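Local coordinates for protein extracellular ligand-binding receptor (Rhodopseudomonas palustris, PDB 3SG0) that probably serves as the solute-binding component of a transport system, binding aromatic acids such as phenylglyoxylate (benzoyl-formic acid) between its two lobes, at residues Lys161-Tyr175 with Ile210-Ala223. Numbering follows the deposited sequence.
Sequences KVGYIGFSDAYGEGY and IIATKPDAVFIASA. With 173 (benzoyl-formic acid), chain B.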
ATOM      1  N   LYS A 161     -15.851 -23.553  -1.601  1.00 19.20           N
ATOM      2  CA  LYS A 161     -15.376 -23.460  -0.225  1.00 18.81           C
ATOM      3  C   LYS A 161     -13.997 -22.820  -0.209  1.00 16.19           C
ATOM      4  O   LYS A 161     -13.072 -23.319  -0.845  1.00 17.51           O
ATOM      5  CB  LYS A 161     -15.330 -24.843   0.433  1.00 18.44           C
ATOM      6  CG  LYS A 161     -16.704 -25.479   0.613  1.00 23.38           C
ATOM      7  CD  LYS A 161     -16.632 -26.743   1.457  1.00 33.59           C
ATOM      8  CE  LYS A 161     -15.859 -27.846   0.750  1.00 41.23           C
ATOM      9  NZ  LYS A 161     -15.760 -29.079   1.585  1.00 46.02           N
ATOM     10  N   VAL A 162     -13.869 -21.715   0.520  1.00 15.79           N
ATOM     11  CA  VAL A 162     -12.627 -20.946   0.550  1.00 15.15           C
ATOM     12  C   VAL A 162     -12.163 -20.761   1.989  1.00 13.86           C
ATOM     13  O   VAL A 162     -12.878 -20.192   2.806  1.00 14.90           O
ATOM     14  CB  VAL A 162     -12.814 -19.571  -0.129  1.00 13.79           C
ATOM     15  CG1 VAL A 162     -11.520 -18.766  -0.081  1.00 14.96           C
ATOM     16  CG2 VAL A 162     -13.290 -19.749  -1.566  1.00 16.83           C
ATOM     17  N   GLY A 163     -10.978 -21.273   2.303  1.00 13.74           N
ATOM     18  CA  GLY A 163     -10.398 -21.067   3.620  1.00 13.73           C
ATOM     19  C   GLY A 163      -9.861 -19.654   3.752  1.00 11.90           C
ATOM     20  O   GLY A 163      -9.640 -18.977   2.749  1.00 12.01           O
ATOM     21  N   TYR A 164      -9.650 -19.198   4.982  1.00 11.58           N
ATOM     22  CA  TYR A 164      -9.123 -17.858   5.203  1.00 11.39           C
ATOM     23  C   TYR A 164      -8.139 -17.812   6.368  1.00 10.54           C
ATOM     24  O   TYR A 164      -8.424 -18.315   7.460  1.00 11.19           O
ATOM     25  CB  TYR A 164     -10.261 -16.865   5.465  1.00 12.17           C
ATOM     26  CG  TYR A 164      -9.765 -15.470   5.755  1.00 10.82           C
ATOM     27  CD1 TYR A 164      -9.331 -15.114   7.028  1.00 12.16           C
ATOM     28  CD2 TYR A 164      -9.704 -14.512   4.750  1.00 11.90           C
ATOM     29  CE1 TYR A 164      -8.855 -13.836   7.293  1.00 12.02           C
ATOM     30  CE2 TYR A 164      -9.238 -13.241   5.006  1.00 12.33           C
ATOM     31  CZ  TYR A 164      -8.812 -12.911   6.273  1.00 11.19           C
ATOM     32  OH  TYR A 164      -8.350 -11.633   6.488  1.00 12.87           O
ATOM     33  N   ILE A 165      -6.993 -17.181   6.132  1.00 10.35           N
ATOM     34  CA  ILE A 165      -6.109 -16.763   7.217  1.00 10.09           C
ATOM     35  C   ILE A 165      -5.608 -15.365   6.889  1.00  8.95           C
ATOM     36  O   ILE A 165      -5.305 -15.061   5.736  1.00 10.05           O
ATOM     37  CB  ILE A 165      -4.921 -17.734   7.430  1.00 10.13           C
ATOM     38  CG1 ILE A 165      -4.052 -17.271   8.601  1.00 11.11           C
ATOM     39  CG2 ILE A 165      -4.099 -17.918   6.155  1.00 12.06           C
ATOM     40  CD1 ILE A 165      -2.977 -18.272   9.002  1.00 11.97           C
ATOM     41  N   GLY A 166      -5.535 -14.501   7.890  1.00  9.29           N
ATOM     42  CA  GLY A 166      -5.048 -13.155   7.647  1.00  9.59           C
ATOM     43  C   GLY A 166      -4.481 -12.551   8.912  1.00  9.04           C
ATOM     44  O   GLY A 166      -4.612 -13.119  10.002  1.00  9.90           O
ATOM     45  N   PHE A 167      -3.848 -11.395   8.779  1.00  8.49           N
ATOM     46  CA  PHE A 167      -3.308 -10.722   9.947  1.00  9.12           C
ATOM     47  C   PHE A 167      -4.436 -10.337  10.901  1.00  9.14           C
ATOM     48  O   PHE A 167      -5.521  -9.912  10.479  1.00  9.55           O
ATOM     49  CB  PHE A 167      -2.597  -9.431   9.556  1.00  9.49           C
ATOM     50  CG  PHE A 167      -1.250  -9.609   8.889  1.00  7.80           C
ATOM     51  CD1 PHE A 167      -0.428 -10.710   9.129  1.00  8.90           C
ATOM     52  CD2 PHE A 167      -0.790  -8.612   8.046  1.00  9.31           C
ATOM     53  CE1 PHE A 167       0.823 -10.801   8.514  1.00  9.13           C
ATOM     54  CE2 PHE A 167       0.442  -8.692   7.441  1.00  9.12           C
ATOM     55  CZ  PHE A 167       1.260  -9.777   7.674  1.00  9.39           C
ATOM     56  N   SER A 168      -4.144 -10.424  12.194  1.00 10.07           N
ATOM     57  CA  SER A 168      -5.056  -9.967  13.238  1.00 10.43           C
ATOM     58  C   SER A 168      -4.921  -8.455  13.437  1.00 10.54           C
ATOM     59  O   SER A 168      -4.583  -7.982  14.528  1.00 12.94           O
ATOM     60  CB  SER A 168      -4.777 -10.713  14.543  1.00 12.24           C
ATOM     61  OG  SER A 168      -3.386 -10.730  14.804  1.00 13.09           O
ATOM     62  N   ASP A 169      -5.160  -7.698  12.372  1.00 10.29           N
ATOM     63  CA  ASP A 169      -5.128  -6.244  12.448  1.00 10.84           C
ATOM     64  C   ASP A 169      -6.071  -5.673  11.402  1.00 10.07           C
ATOM     65  O   ASP A 169      -6.754  -6.424  10.696  1.00 10.81           O
ATOM     66  CB  ASP A 169      -3.699  -5.694  12.306  1.00 10.90           C
ATOM     67  CG  ASP A 169      -3.073  -5.960  10.941  1.00 10.61           C
ATOM     68  OD1 ASP A 169      -3.797  -6.111   9.936  1.00 11.85           O
ATOM     69  OD2 ASP A 169      -1.823  -5.994  10.880  1.00 11.86           O
ATOM     70  N   ALA A 170      -6.122  -4.350  11.300  1.00  9.81           N
ATOM     71  CA  ALA A 170      -7.107  -3.716  10.432  1.00 10.34           C
ATOM     72  C   ALA A 170      -6.858  -3.994   8.948  1.00  9.36           C
ATOM     73  O   ALA A 170      -7.786  -3.951   8.145  1.00 10.57           O
ATOM     74  CB  ALA A 170      -7.173  -2.222  10.692  1.00 11.43           C
ATOM     75  N   TYR A 171      -5.610  -4.275   8.576  1.00  9.13           N
ATOM     76  CA  TYR A 171      -5.332  -4.656   7.191  1.00  8.69           C
ATOM     77  C   TYR A 171      -5.970  -6.003   6.863  1.00  8.80           C
ATOM     78  O   TYR A 171      -6.746  -6.129   5.911  1.00  8.96           O
ATOM     79  CB  TYR A 171      -3.830  -4.711   6.921  1.00  8.40           C
ATOM     80  CG  TYR A 171      -3.503  -5.196   5.523  1.00  7.97           C
ATOM     81  CD1 TYR A 171      -3.660  -4.357   4.424  1.00  7.85           C
ATOM     82  CD2 TYR A 171      -3.054  -6.492   5.301  1.00  8.59           C
ATOM     83  CE1 TYR A 171      -3.375  -4.795   3.153  1.00  8.19           C
ATOM     84  CE2 TYR A 171      -2.770  -6.942   4.027  1.00  8.50           C
ATOM     85  CZ  TYR A 171      -2.930  -6.082   2.955  1.00  7.93           C
ATOM     86  OH  TYR A 171      -2.647  -6.481   1.666  1.00  9.08           O
ATOM     87  N   GLY A 172      -5.649  -7.023   7.653  1.00  9.22           N
ATOM     88  CA  GLY A 172      -6.223  -8.335   7.418  1.00 10.36           C
ATOM     89  C   GLY A 172      -7.733  -8.300   7.501  1.00  9.60           C
ATOM     90  O   GLY A 172      -8.432  -8.822   6.632  1.00 10.80           O
ATOM     91  N   GLU A 173      -8.251  -7.677   8.551  1.00 10.48           N
ATOM     92  CA  GLU A 173      -9.694  -7.675   8.771  1.00 11.98           C
ATOM     93  C   GLU A 173     -10.469  -6.922   7.691  1.00 11.44           C
ATOM     94  O   GLU A 173     -11.637  -7.218   7.447  1.00 12.25           O
ATOM     95  CB  GLU A 173     -10.034  -7.155  10.170  1.00 13.84           C
ATOM     96  CG  GLU A 173      -9.651  -8.135  11.272  1.00 16.43           C
ATOM     97  CD  GLU A 173     -10.408  -9.451  11.159  1.00 19.19           C
ATOM     98  OE1 GLU A 173     -11.631  -9.461  11.411  1.00 27.08           O
ATOM     99  OE2 GLU A 173      -9.792 -10.474  10.806  1.00 15.83           O
ATOM    100  N   GLY A 174      -9.828  -5.966   7.031  1.00 10.84           N
ATOM    101  CA  GLY A 174     -10.467  -5.299   5.912  1.00 11.03           C
ATOM    102  C   GLY A 174     -10.749  -6.255   4.765  1.00  9.83           C
ATOM    103  O   GLY A 174     -11.767  -6.122   4.077  1.00 11.44           O
ATOM    104  N   TYR A 175      -9.859  -7.222   4.545  1.00 10.05           N
ATOM    105  CA  TYR A 175     -10.105  -8.268   3.559  1.00 10.20           C
ATOM    106  C   TYR A 175     -11.195  -9.217   4.024  1.00 10.98           C
ATOM    107  O   TYR A 175     -12.139  -9.505   3.282  1.00 11.32           O
ATOM    108  CB  TYR A 175      -8.809  -9.027   3.189  1.00  9.52           C
ATOM    109  CG  TYR A 175      -8.048  -8.249   2.162  1.00  8.87           C
ATOM    110  CD1 TYR A 175      -8.348  -8.369   0.813  1.00  8.69           C
ATOM    111  CD2 TYR A 175      -7.087  -7.324   2.541  1.00  9.19           C
ATOM    112  CE1 TYR A 175      -7.694  -7.599  -0.138  1.00  8.73           C
ATOM    113  CE2 TYR A 175      -6.423  -6.558   1.597  1.00  8.98           C
ATOM    114  CZ  TYR A 175      -6.733  -6.699   0.260  1.00  7.90           C
ATOM    115  OH  TYR A 175      -6.107  -5.911  -0.682  1.00  8.52           O
ATOM    116  N   ILE A 210      -7.716 -24.953   8.748  1.00 14.08           N
ATOM    117  CA  ILE A 210      -8.132 -24.678   7.383  1.00 14.49           C
ATOM    118  C   ILE A 210      -8.179 -25.958   6.562  1.00 14.95           C
ATOM    119  O   ILE A 210      -9.170 -26.239   5.888  1.00 15.82           O
ATOM    120  CB  ILE A 210      -7.203 -23.646   6.725  1.00 13.19           C
ATOM    121  CG1 ILE A 210      -7.409 -22.281   7.386  1.00 12.96           C
ATOM    122  CG2 ILE A 210      -7.468 -23.560   5.229  1.00 14.72           C
ATOM    123  CD1 ILE A 210      -6.351 -21.250   7.049  1.00 13.82           C
ATOM    124  N   ILE A 211      -7.108 -26.736   6.619  1.00 14.41           N
ATOM    125  CA  ILE A 211      -7.043 -27.971   5.855  1.00 15.43           C
ATOM    126  C   ILE A 211      -8.172 -28.934   6.231  1.00 16.51           C
ATOM    127  O   ILE A 211      -8.745 -29.592   5.363  1.00 17.81           O
ATOM    128  CB  ILE A 211      -5.657 -28.622   5.985  1.00 16.51           C
ATOM    129  CG1 ILE A 211      -4.648 -27.823   5.154  1.00 17.20           C
ATOM    130  CG2 ILE A 211      -5.695 -30.083   5.538  1.00 18.41           C
ATOM    131  CD1 ILE A 211      -3.199 -28.211   5.367  1.00 19.41           C
ATOM    132  N   ALA A 212      -8.523 -28.978   7.513  1.00 16.82           N
ATOM    133  CA  ALA A 212      -9.587 -29.872   7.977  1.00 19.09           C
ATOM    134  C   ALA A 212     -10.962 -29.525   7.395  1.00 19.43           C
ATOM    135  O   ALA A 212     -11.848 -30.386   7.343  1.00 20.27           O
ATOM    136  CB  ALA A 212      -9.637 -29.900   9.503  1.00 20.65           C
ATOM    137  N   THR A 213     -11.148 -28.279   6.955  1.00 18.68           N
ATOM    138  CA  THR A 213     -12.411 -27.890   6.322  1.00 19.64           C
ATOM    139  C   THR A 213     -12.487 -28.323   4.856  1.00 18.66           C
ATOM    140  O   THR A 213     -13.517 -28.144   4.208  1.00 19.75           O
ATOM    141  CB  THR A 213     -12.702 -26.364   6.411  1.00 19.96           C
ATOM    142  OG1 THR A 213     -11.784 -25.625   5.588  1.00 18.60           O
ATOM    143  CG2 THR A 213     -12.629 -25.874   7.848  1.00 20.35           C
ATOM    144  N   LYS A 214     -11.395 -28.889   4.348  1.00 17.88           N
ATOM    145  CA  LYS A 214     -11.333 -29.372   2.969  0.55 19.11           C
ATOM    146  C   LYS A 214     -11.860 -28.346   1.968  1.00 20.05           C
ATOM    147  O   LYS A 214     -12.801 -28.608   1.224  1.00 21.32           O
ATOM    148  CB  LYS A 214     -12.074 -30.703   2.824  0.55 24.24           C
ATOM    149  CG  LYS A 214     -11.428 -31.843   3.599  0.55 29.03           C
ATOM    150  CD  LYS A 214     -12.123 -33.171   3.343  0.55 35.76           C
ATOM    151  CE  LYS A 214     -11.396 -34.311   4.038  0.55 43.24           C
ATOM    152  NZ  LYS A 214     -12.059 -35.623   3.806  0.55 48.01           N
ATOM    153  N   PRO A 215     -11.241 -27.162   1.944  1.00 18.17           N
ATOM    154  CA  PRO A 215     -11.680 -26.115   1.023  1.00 17.42           C
ATOM    155  C   PRO A 215     -11.147 -26.336  -0.390  1.00 17.68           C
ATOM    156  O   PRO A 215     -10.201 -27.094  -0.585  1.00 18.46           O
ATOM    157  CB  PRO A 215     -11.041 -24.860   1.619  1.00 18.56           C
ATOM    158  CG  PRO A 215      -9.769 -25.364   2.207  1.00 18.94           C
ATOM    159  CD  PRO A 215     -10.097 -26.730   2.766  1.00 17.63           C
ATOM    160  N   ASP A 216     -11.755 -25.659  -1.357  1.00 17.57           N
ATOM    161  CA  ASP A 216     -11.289 -25.677  -2.739  1.00 18.49           C
ATOM    162  C   ASP A 216     -10.084 -24.755  -2.930  1.00 16.72           C
ATOM    163  O   ASP A 216      -9.204 -25.018  -3.754  1.00 18.69           O
ATOM    164  CB  ASP A 216     -12.422 -25.252  -3.674  1.00 20.30           C
ATOM    165  CG  ASP A 216     -13.653 -26.124  -3.524  1.00 21.84           C
ATOM    166  OD1 ASP A 216     -13.518 -27.364  -3.594  1.00 24.69           O
ATOM    167  OD2 ASP A 216     -14.754 -25.571  -3.322  1.00 22.93           O
ATOM    168  N   ALA A 217     -10.046 -23.676  -2.154  1.00 15.29           N
ATOM    169  CA  ALA A 217      -8.999 -22.672  -2.267  1.00 14.45           C
ATOM    170  C   ALA A 217      -8.814 -22.051  -0.901  1.00 14.07           C
ATOM    171  O   ALA A 217      -9.656 -22.221  -0.019  1.00 14.52           O
ATOM    172  CB  ALA A 217      -9.390 -21.613  -3.284  1.00 15.37           C
ATOM    173  N   VAL A 218      -7.708 -21.336  -0.731  1.00 13.26           N
ATOM    174  CA  VAL A 218      -7.471 -20.601   0.502  1.00 12.18           C
ATOM    175  C   VAL A 218      -7.061 -19.171   0.174  1.00 11.89           C
ATOM    176  O   VAL A 218      -6.239 -18.940  -0.720  1.00 12.86           O
ATOM    177  CB  VAL A 218      -6.391 -21.270   1.373  1.00 12.13           C
ATOM    178  CG1 VAL A 218      -6.132 -20.444   2.629  1.00 12.51           C
ATOM    179  CG2 VAL A 218      -6.821 -22.674   1.757  1.00 13.21           C
ATOM    180  N   PHE A 219      -7.658 -18.225   0.897  1.00 11.35           N
ATOM    181  CA  PHE A 219      -7.292 -16.822   0.818  1.00 10.47           C
ATOM    182  C   PHE A 219      -6.401 -16.444   1.992  1.00 10.17           C
ATOM    183  O   PHE A 219      -6.710 -16.761   3.147  1.00 10.95           O
ATOM    184  CB  PHE A 219      -8.540 -15.943   0.848  1.00 12.31           C
ATOM    185  CG  PHE A 219      -8.255 -14.531   0.456  1.00 10.42           C
ATOM    186  CD1 PHE A 219      -8.328 -14.159  -0.873  1.00 11.92           C
ATOM    187  CD2 PHE A 219      -7.839 -13.588   1.391  1.00 11.33           C
ATOM    188  CE1 PHE A 219      -8.028 -12.873  -1.267  1.00 12.98           C
ATOM    189  CE2 PHE A 219      -7.536 -12.289   0.995  1.00 11.04           C
ATOM    190  CZ  PHE A 219      -7.635 -11.940  -0.337  1.00 11.87           C
ATOM    191  N   ILE A 220      -5.305 -15.752   1.690  1.00  9.82           N
ATOM    192  CA  ILE A 220      -4.384 -15.254   2.704  1.00  9.32           C
ATOM    193  C   ILE A 220      -4.348 -13.727   2.624  1.00  8.77           C
ATOM    194  O   ILE A 220      -4.074 -13.175   1.552  1.00  9.26           O
ATOM    195  CB  ILE A 220      -2.961 -15.812   2.470  1.00  9.23           C
ATOM    196  CG1 ILE A 220      -2.981 -17.345   2.516  1.00 10.66           C
ATOM    197  CG2 ILE A 220      -1.978 -15.220   3.488  1.00  9.71           C
ATOM    198  CD1 ILE A 220      -1.683 -17.990   2.076  1.00 11.87           C
ATOM    199  N   ALA A 221      -4.622 -13.054   3.743  1.00  8.48           N
ATOM    200  CA  ALA A 221      -4.559 -11.596   3.806  1.00  8.64           C
ATOM    201  C   ALA A 221      -3.355 -11.183   4.648  1.00  8.09           C
ATOM    202  O   ALA A 221      -3.419 -11.131   5.880  1.00  9.62           O
ATOM    203  CB  ALA A 221      -5.843 -11.012   4.375  1.00  9.85           C
ATOM    204  N   SER A 222      -2.256 -10.889   3.969  1.00  7.84           N
ATOM    205  CA  SER A 222      -0.972 -10.656   4.610  1.00  8.16           C
ATOM    206  C   SER A 222      -0.152  -9.679   3.770  1.00  8.18           C
ATOM    207  O   SER A 222      -0.611  -9.205   2.726  1.00  8.60           O
ATOM    208  CB  SER A 222      -0.255 -12.000   4.768  1.00  8.91           C
ATOM    209  OG  SER A 222       0.970 -11.868   5.460  1.00  8.98           O
ATOM    210  N   ALA A 223       1.054  -9.360   4.221  1.00  8.18           N
ATOM    211  CA  ALA A 223       1.890  -8.406   3.503  1.00  7.79           C
ATOM    212  C   ALA A 223       3.346  -8.607   3.871  1.00  8.18           C
ATOM    213  O   ALA A 223       3.665  -9.002   5.005  1.00  9.00           O
ATOM    214  CB  ALA A 223       1.476  -6.986   3.807  1.00  8.90           C
TER
HETATM  215  O1B 173 B 384      -1.545  -1.559   4.924  1.00  9.35           O
HETATM  216  C1  173 B 384      -0.849  -2.438   5.356  1.00 11.26           C
HETATM  217  O1A 173 B 384      -0.820  -2.799   6.698  1.00 10.35           O
HETATM  218  C2  173 B 384      -0.131  -3.371   4.417  1.00 11.86           C
HETATM  219  O2  173 B 384       0.338  -4.393   4.820  1.00 15.69           O
HETATM  220  C1G 173 B 384       0.019  -2.927   2.996  1.00 11.71           C
HETATM  221  C2D 173 B 384       0.451  -1.494   2.707  1.00 10.89           C
HETATM  222  C2E 173 B 384       0.583  -1.019   1.274  1.00  9.81           C
HETATM  223  C3  173 B 384       0.262  -1.988   0.138  1.00 11.76           C
HETATM  224  C1E 173 B 384      -0.178  -3.429   0.460  1.00 11.97           C
HETATM  225  C1D 173 B 384      -0.298  -3.916   1.889  1.00 13.63           C
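Strands 161-167 and 217-221 pair in parallel, from Val162 beside Ala217 to Gly166 beside Ala221, as central neighbours in the four-stranded sheet of one lobe. Phe219 N gives Gly163 O a nearly straight bond of 2.8 Å. At the far end from the ligand, Asp216 OD2 takes Lys161 N at 2.9 Å, and Lys161 NZ reaches Lys214 O. Gly163 has Ile210 CG2 above its CA, where a CB would clash. On the same face, Ile165 CG2 lies alongside Ile220 CG1 at 3.8 Å. On the other face, Phe219 CD2 meets Tyr164 CE2, while its CZ touches Tyr175 CD1. Phe167 turns one ring face to Ser222 CA, a CH-pi contact 3.9 Å from the centroid. With CG turned opposite the backbone N (chi1 176°), the Tyr171 ring meets benzoyl-formic acid face-on: keto O2 sits 3.8 Å above its centre, and CE1 is 3.4 Å from phenyl C1D. Its OH is hydrogen-bonded to Thr246 OG1. An alanine at Tyr171 is likely to leave the keto acid without this wall and Thr246 OG1 without this bond. Ala223 CB comes within 3.0 Å of ligand O2. Helix 170-186 and the loop after strand 217-221 thus line this side of the pocket, consistent with binding an aromatic keto acid.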